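Local coordinates for protein tryptophan decarboxylase 1 (Oryza sativa subsp. japonica, PDB 6KHO) that decarboxylates L-tryptophan to tryptamine and 5-hydroxy-L-tryptophan to serotonin, using pyridoxal 5'-phosphate as cofactor and working as a homodimer, at residues Gly237-Tyr242 and Pro246-Glu251; Lys413-Leu418 and Ser500-Ile505. All coordinates share one frame; numbering follows the deposited sequence.

Both contacts lie away from the pyridoxal phosphate pocket, in different parts of the chain. Contact 1 is a small surface salt bridge at the edge of the seven-stranded mixed sheet, beside its outermost strand 231-234. It links the loop after that strand to the start of helix 246-258. That sheet also includes strand 294-298, which ends at Asp298 of the cofactor pocket. Contact 2 is a buried aromatic packing of helices 386-420 and 495-513 beside the four-stranded antiparallel sheet. It comes after contact 1 closes along the chain. Their centres are 31 Å apart, and their nearest atoms, about 11 Å apart, do not touch. The Phe415 side chain of contact 2 is about 13 Å from a bound calcium ion.

Contact 1 (Gly237-Tyr242 and Pro246-Glu251); sequences GAETDY and PARLLE
Glu239 and Arg248 meet because one side chain bends while the other reaches out straight. In Glu239, CG sits between the backbone N and the carbonyl carbon (chi1 50°), and a bend at chi2 turns the carboxylate toward Arg248. In Arg248, CG lies anti to the carbonyl carbon (chi1 -86°), and the chain then runs extended from CG to NE. Arg248 comes in roughly perpendicular to the Glu239 chain. Glu239 OE2 makes a salt bridge to Arg248 NH2 at 3.1 Å. The carboxylate and guanidinium planes stand 83° apart, and OE2 approaches the guanidinium obliquely. The two groups therefore do not form the flat, two-pronged pair that these ions can make. A lattice contact may influence the position of the Glu239 side chain. Arg248 NH1 comes within 4.3 Å of Gly237 N, which is proximity without a bond. Its hydrogen bond goes to Pro235 O, so the guanidinium is held to the backbone before the turn as well as to Glu239.

The turn carrying Glu239 is held by its own backbone. Gly237 O accepts from Tyr242 N at 3.0 Å and from Thr240 N at 3.2 Å, and these donors come from opposite faces of its carbonyl plane. Asp241 and Tyr242 both have left-handed backbone angles. One face of the Tyr242 ring lies against Gly237 C and Ala238 N. Thr240 OG1 bonds to Gly243 O further along the loop.

The contact lies at the surface, and it spans the turn from a strand into a helix. Strand 231-234, helix 246-258 and strand 262-269 form a beta-alpha-beta crossover in the mixed sheet, with strand 205-210 between the two strands. Leu249 packs inward on Ile234 and on Val284 and Val287 of helix 281-289.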
loop_
_atom_site.group_PDB
_atom_site.type_symbol
_atom_site.label_atom_id
_atom_site.label_comp_id
_atom_site.label_asym_id
_atom_site.label_seq_id
_atom_site.Cartn_x
_atom_site.Cartn_y
_atom_site.Cartn_z
ATOM N N GLY A 237 -24.226 13.967 19.304
ATOM C CA GLY A 237 -25.309 14.859 18.951
ATOM C C GLY A 237 -24.839 16.291 18.874
ATOM O O GLY A 237 -23.678 16.608 19.148
ATOM N N ALA A 238 -25.775 17.167 18.501
ATOM C CA ALA A 238 -25.441 18.564 18.250
ATOM C C ALA A 238 -24.949 19.272 19.499
ATOM O O ALA A 238 -24.313 20.329 19.394
ATOM C CB ALA A 238 -26.656 19.300 17.680
ATOM N N GLU A 239 -25.220 18.703 20.675
ATOM C CA GLU A 239 -24.814 19.327 21.926
ATOM C C GLU A 239 -23.296 19.397 22.070
ATOM O O GLU A 239 -22.788 20.283 22.766
ATOM C CB GLU A 239 -25.434 18.565 23.101
ATOM C CG GLU A 239 -25.219 17.056 23.044
ATOM C CD GLU A 239 -26.504 16.274 22.807
ATOM O OE1 GLU A 239 -27.037 16.291 21.671
ATOM O OE2 GLU A 239 -26.985 15.642 23.775
ATOM N N THR A 240 -22.555 18.481 21.433
ATOM C CA THR A 240 -21.092 18.515 21.427
ATOM C C THR A 240 -20.524 18.802 20.034
ATOM O O THR A 240 -19.361 18.472 19.760
ATOM C CB THR A 240 -20.521 17.195 21.946
ATOM O OG1 THR A 240 -20.993 16.128 21.113
ATOM C CG2 THR A 240 -20.947 16.941 23.390
ATOM N N ASP A 241 -21.329 19.397 19.152
ATOM C CA ASP A 241 -20.977 19.574 17.745
ATOM C C ASP A 241 -20.523 18.252 17.134
ATOM O O ASP A 241 -19.595 18.195 16.322
ATOM C CB ASP A 241 -19.926 20.669 17.575
ATOM C CG ASP A 241 -20.488 22.053 17.864
ATOM O OD1 ASP A 241 -21.667 22.302 17.515
ATOM O OD2 ASP A 241 -19.762 22.886 18.445
ATOM N N TYR A 242 -21.188 17.178 17.548
ATOM C CA TYR A 242 -20.985 15.818 17.072
ATOM C C TYR A 242 -19.608 15.255 17.426
ATOM O O TYR A 242 -19.219 14.216 16.888
ATOM C CB TYR A 242 -21.271 15.735 15.566
ATOM C CG TYR A 242 -22.714 16.130 15.286
ATOM C CD1 TYR A 242 -23.739 15.191 15.388
ATOM C CD2 TYR A 242 -23.057 17.448 14.984
ATOM C CE1 TYR A 242 -25.069 15.542 15.163
ATOM C CE2 TYR A 242 -24.391 17.812 14.756
ATOM C CZ TYR A 242 -25.390 16.849 14.849
ATOM O OH TYR A 242 -26.710 17.179 14.631
ATOM N N PRO A 246 -17.133 12.416 26.440
ATOM C CA PRO A 246 -16.388 11.434 27.241
ATOM C C PRO A 246 -17.230 10.803 28.338
ATOM O O PRO A 246 -16.937 9.676 28.754
ATOM C CB PRO A 246 -15.223 12.256 27.817
ATOM C CG PRO A 246 -15.221 13.536 27.048
ATOM C CD PRO A 246 -16.623 13.781 26.637
ATOM N N ALA A 247 -18.282 11.486 28.809
ATOM C CA ALA A 247 -19.195 10.847 29.750
ATOM C C ALA A 247 -19.902 9.662 29.103
ATOM O O ALA A 247 -20.043 8.603 29.723
ATOM C CB ALA A 247 -20.210 11.863 30.277
ATOM N N ARG A 248 -20.337 9.814 27.849
ATOM C CA ARG A 248 -20.969 8.694 27.158
ATOM C C ARG A 248 -19.975 7.561 26.912
ATOM O O ARG A 248 -20.351 6.383 26.951
ATOM C CB ARG A 248 -21.588 9.163 25.833
ATOM C CG ARG A 248 -23.011 9.713 25.960
ATOM C CD ARG A 248 -23.624 10.114 24.616
ATOM N NE ARG A 248 -24.603 11.194 24.778
ATOM C CZ ARG A 248 -25.316 11.733 23.789
ATOM N NH1 ARG A 248 -25.175 11.303 22.540
ATOM N NH2 ARG A 248 -26.177 12.713 24.046
ATOM N N LEU A 249 -18.705 7.894 26.669
ATOM C CA LEU A 249 -17.698 6.853 26.487
ATOM C C LEU A 249 -17.452 6.093 27.790
ATOM O O LEU A 249 -17.389 4.856 27.798
ATOM C CB LEU A 249 -16.403 7.475 25.963
ATOM C CG LEU A 249 -15.195 6.542 25.952
ATOM C CD1 LEU A 249 -15.383 5.408 24.950
ATOM C CD2 LEU A 249 -13.902 7.310 25.670
ATOM N N LEU A 250 -17.311 6.821 28.902
ATOM C CA LEU A 250 -17.064 6.177 30.193
ATOM C C LEU A 250 -18.214 5.252 30.582
ATOM O O LEU A 250 -17.989 4.145 31.092
ATOM C CB LEU A 250 -16.833 7.239 31.274
ATOM C CG LEU A 250 -16.662 6.770 32.728
ATOM C CD1 LEU A 250 -15.687 5.610 32.848
ATOM C CD2 LEU A 250 -16.183 7.927 33.582
ATOM N N GLU A 251 -19.453 5.677 30.336
ATOM C CA GLU A 251 -20.582 4.825 30.681
ATOM C C GLU A 251 -20.581 3.541 29.855
ATOM O O GLU A 251 -20.800 2.450 30.395
ATOM C CB GLU A 251 -21.879 5.609 30.499
ATOM C CG GLU A 251 -23.113 4.764 30.446
ATOM C CD GLU A 251 -24.296 5.532 29.891
ATOM O OE1 GLU A 251 -25.439 5.031 30.004
ATOM O OE2 GLU A 251 -24.076 6.634 29.329
#

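Contact 2 (Lys413-Leu418 and Ser500-Ile505); sequences KVFEDL and SAWELI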
loop_
_atom_site.group_PDB
_atom_site.type_symbol
_atom_site.label_atom_id
_atom_site.label_comp_id
_atom_site.label_asym_id
_atom_site.label_seq_id
_atom_site.Cartn_x
_atom_site.Cartn_y
_atom_site.Cartn_z
ATOM N N LYS A 413 -13.368 30.335 5.008
ATOM C CA LYS A 413 -14.073 31.348 5.785
ATOM C C LYS A 413 -14.819 32.315 4.875
ATOM O O LYS A 413 -15.919 32.761 5.220
ATOM C CB LYS A 413 -13.100 32.103 6.691
ATOM C CG LYS A 413 -13.758 32.683 7.935
ATOM C CD LYS A 413 -12.882 33.723 8.616
ATOM C CE LYS A 413 -13.666 34.482 9.688
ATOM N NZ LYS A 413 -14.858 35.182 9.122
ATOM N N VAL A 414 -14.246 32.640 3.712
ATOM C CA VAL A 414 -14.960 33.439 2.721
ATOM C C VAL A 414 -16.268 32.756 2.333
ATOM O O VAL A 414 -17.336 33.380 2.328
ATOM C CB VAL A 414 -14.062 33.697 1.494
ATOM C CG1 VAL A 414 -14.889 34.102 0.289
ATOM C CG2 VAL A 414 -13.025 34.778 1.803
ATOM N N PHE A 415 -16.209 31.454 2.034
ATOM C CA PHE A 415 -17.411 30.736 1.617
ATOM C C PHE A 415 -18.433 30.642 2.748
ATOM O O PHE A 415 -19.644 30.744 2.504
ATOM C CB PHE A 415 -17.044 29.337 1.127
ATOM C CG PHE A 415 -18.218 28.541 0.621
ATOM C CD1 PHE A 415 -18.605 28.627 -0.701
ATOM C CD2 PHE A 415 -18.913 27.686 1.462
ATOM C CE1 PHE A 415 -19.665 27.888 -1.179
ATOM C CE2 PHE A 415 -19.985 26.942 0.993
ATOM C CZ PHE A 415 -20.362 27.044 -0.327
ATOM N N GLU A 416 -17.969 30.418 3.982
ATOM C CA GLU A 416 -18.883 30.297 5.118
ATOM C C GLU A 416 -19.643 31.600 5.350
ATOM O O GLU A 416 -20.861 31.596 5.561
ATOM C CB GLU A 416 -18.105 29.892 6.373
ATOM C CG GLU A 416 -18.959 29.847 7.642
ATOM C CD GLU A 416 -18.141 29.928 8.920
ATOM O OE1 GLU A 416 -16.892 29.889 8.850
ATOM O OE2 GLU A 416 -18.749 30.033 10.005
ATOM N N ASP A 417 -18.933 32.730 5.304
ATOM C CA ASP A 417 -19.570 34.027 5.487
ATOM C C ASP A 417 -20.476 34.396 4.319
ATOM O O ASP A 417 -21.406 35.189 4.498
ATOM C CB ASP A 417 -18.501 35.094 5.715
ATOM C CG ASP A 417 -17.770 34.900 7.043
ATOM O OD1 ASP A 417 -18.254 34.096 7.875
ATOM O OD2 ASP A 417 -16.718 35.542 7.260
ATOM N N LEU A 418 -20.241 33.825 3.136
ATOM C CA LEU A 418 -21.180 34.022 2.040
ATOM C C LEU A 418 -22.461 33.229 2.274
ATOM O O LEU A 418 -23.560 33.731 2.006
ATOM C CB LEU A 418 -20.533 33.638 0.711
ATOM C CG LEU A 418 -19.466 34.593 0.168
ATOM C CD1 LEU A 418 -18.707 33.927 -0.970
ATOM C CD2 LEU A 418 -20.063 35.920 -0.299
ATOM N N SER A 500 -17.009 32.060 -7.408
ATOM C CA SER A 500 -17.831 31.662 -8.550
ATOM C C SER A 500 -18.696 30.446 -8.227
ATOM O O SER A 500 -19.817 30.319 -8.740
ATOM C CB SER A 500 -16.949 31.365 -9.767
ATOM O OG SER A 500 -16.228 32.516 -10.169
ATOM N N ALA A 501 -18.183 29.534 -7.396
ATOM C CA ALA A 501 -18.997 28.412 -6.938
ATOM C C ALA A 501 -20.205 28.898 -6.140
ATOM O O ALA A 501 -21.303 28.350 -6.275
ATOM C CB ALA A 501 -18.146 27.456 -6.100
ATOM N N TRP A 502 -20.015 29.920 -5.302
ATOM C CA TRP A 502 -21.127 30.465 -4.529
ATOM C C TRP A 502 -22.191 31.059 -5.443
ATOM O O TRP A 502 -23.390 30.806 -5.268
ATOM C CB TRP A 502 -20.621 31.522 -3.551
ATOM C CG TRP A 502 -21.732 32.155 -2.755
ATOM C CD1 TRP A 502 -21.972 33.491 -2.599
ATOM C CD2 TRP A 502 -22.750 31.473 -2.001
ATOM N NE1 TRP A 502 -23.079 33.685 -1.793
ATOM C CE2 TRP A 502 -23.575 32.463 -1.417
ATOM C CE3 TRP A 502 -23.046 30.122 -1.761
ATOM C CZ2 TRP A 502 -24.675 32.144 -0.607
ATOM C CZ3 TRP A 502 -24.138 29.807 -0.954
ATOM C CH2 TRP A 502 -24.939 30.817 -0.392
ATOM N N GLU A 503 -21.762 31.852 -6.432
ATOM C CA GLU A 503 -22.699 32.411 -7.403
ATOM C C GLU A 503 -23.480 31.314 -8.113
ATOM O O GLU A 503 -24.683 31.455 -8.353
ATOM C CB GLU A 503 -21.956 33.278 -8.419
ATOM C CG GLU A 503 -21.210 34.447 -7.801
ATOM C CD GLU A 503 -22.120 35.365 -7.012
ATOM O OE1 GLU A 503 -23.259 35.606 -7.465
ATOM O OE2 GLU A 503 -21.699 35.848 -5.940
ATOM N N LEU A 504 -22.817 30.205 -8.442
ATOM C CA LEU A 504 -23.505 29.130 -9.148
ATOM C C LEU A 504 -24.521 28.441 -8.244
ATOM O O LEU A 504 -25.601 28.043 -8.703
ATOM C CB LEU A 504 -22.488 28.129 -9.700
ATOM C CG LEU A 504 -23.093 26.877 -10.338
ATOM C CD1 LEU A 504 -23.944 27.276 -11.533
ATOM C CD2 LEU A 504 -22.033 25.857 -10.740
ATOM N N ILE A 505 -24.198 28.301 -6.952
ATOM C CA ILE A 505 -25.163 27.771 -5.988
ATOM C C ILE A 505 -26.356 28.712 -5.863
ATOM O O ILE A 505 -27.514 28.285 -5.951
ATOM C CB ILE A 505 -24.493 27.543 -4.617
ATOM C CG1 ILE A 505 -23.455 26.413 -4.684
ATOM C CG2 ILE A 505 -25.544 27.241 -3.549
ATOM C CD1 ILE A 505 -22.358 26.531 -3.637
#
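The Trp502 indole takes Leu418 on one face and turns an edge toward Phe415. Leu418 CB stands over the five-membered ring in a CH-pi contact, 3.6 Å from the ring centroid and 15° off the ring normal. The edge of Trp502 points at the face of Phe415 in an offset edge-to-face pair. The Phe415 ring and the six-membered ring of Trp502 have centroids 5.8 Å apart and planes at 80°. At its own edge, in plane, the Phe415 ring meets Ile505, with CE1 3.9 Å from Ile505 CD1.

Trp502 starts toward the other helix with CG anti to the backbone N. Phe415 has the same first torsion, but only the far end of its ring comes near Trp502 and Ile505. Leu418 and Trp502 lie alongside each other, pointing opposite ways. Leu418 O is 3.3 Å from Trp502 CZ2. No hydrogen bond crosses this apolar contact.

The axes of segments 413-418 and 500-505 come within 10.7 Å and run nearly parallel, crossing at -25°. Phe415 also stacks with Phe486 and meets Phe438 edge-to-face; Trp502 meets Phe425 edge-to-face. These partners lie on three strands, 425-427, 435-440 and 481-487, of the four-stranded antiparallel sheet. Phe415 on Val436 and Ile505 on Phe438 add to this helix-on-sheet packing, consistent with the small C-terminal domain of fold type I PLP enzymes. Helix 495-513 also packs on helix 451-468, where Ile505 touches Leu461 and Leu465.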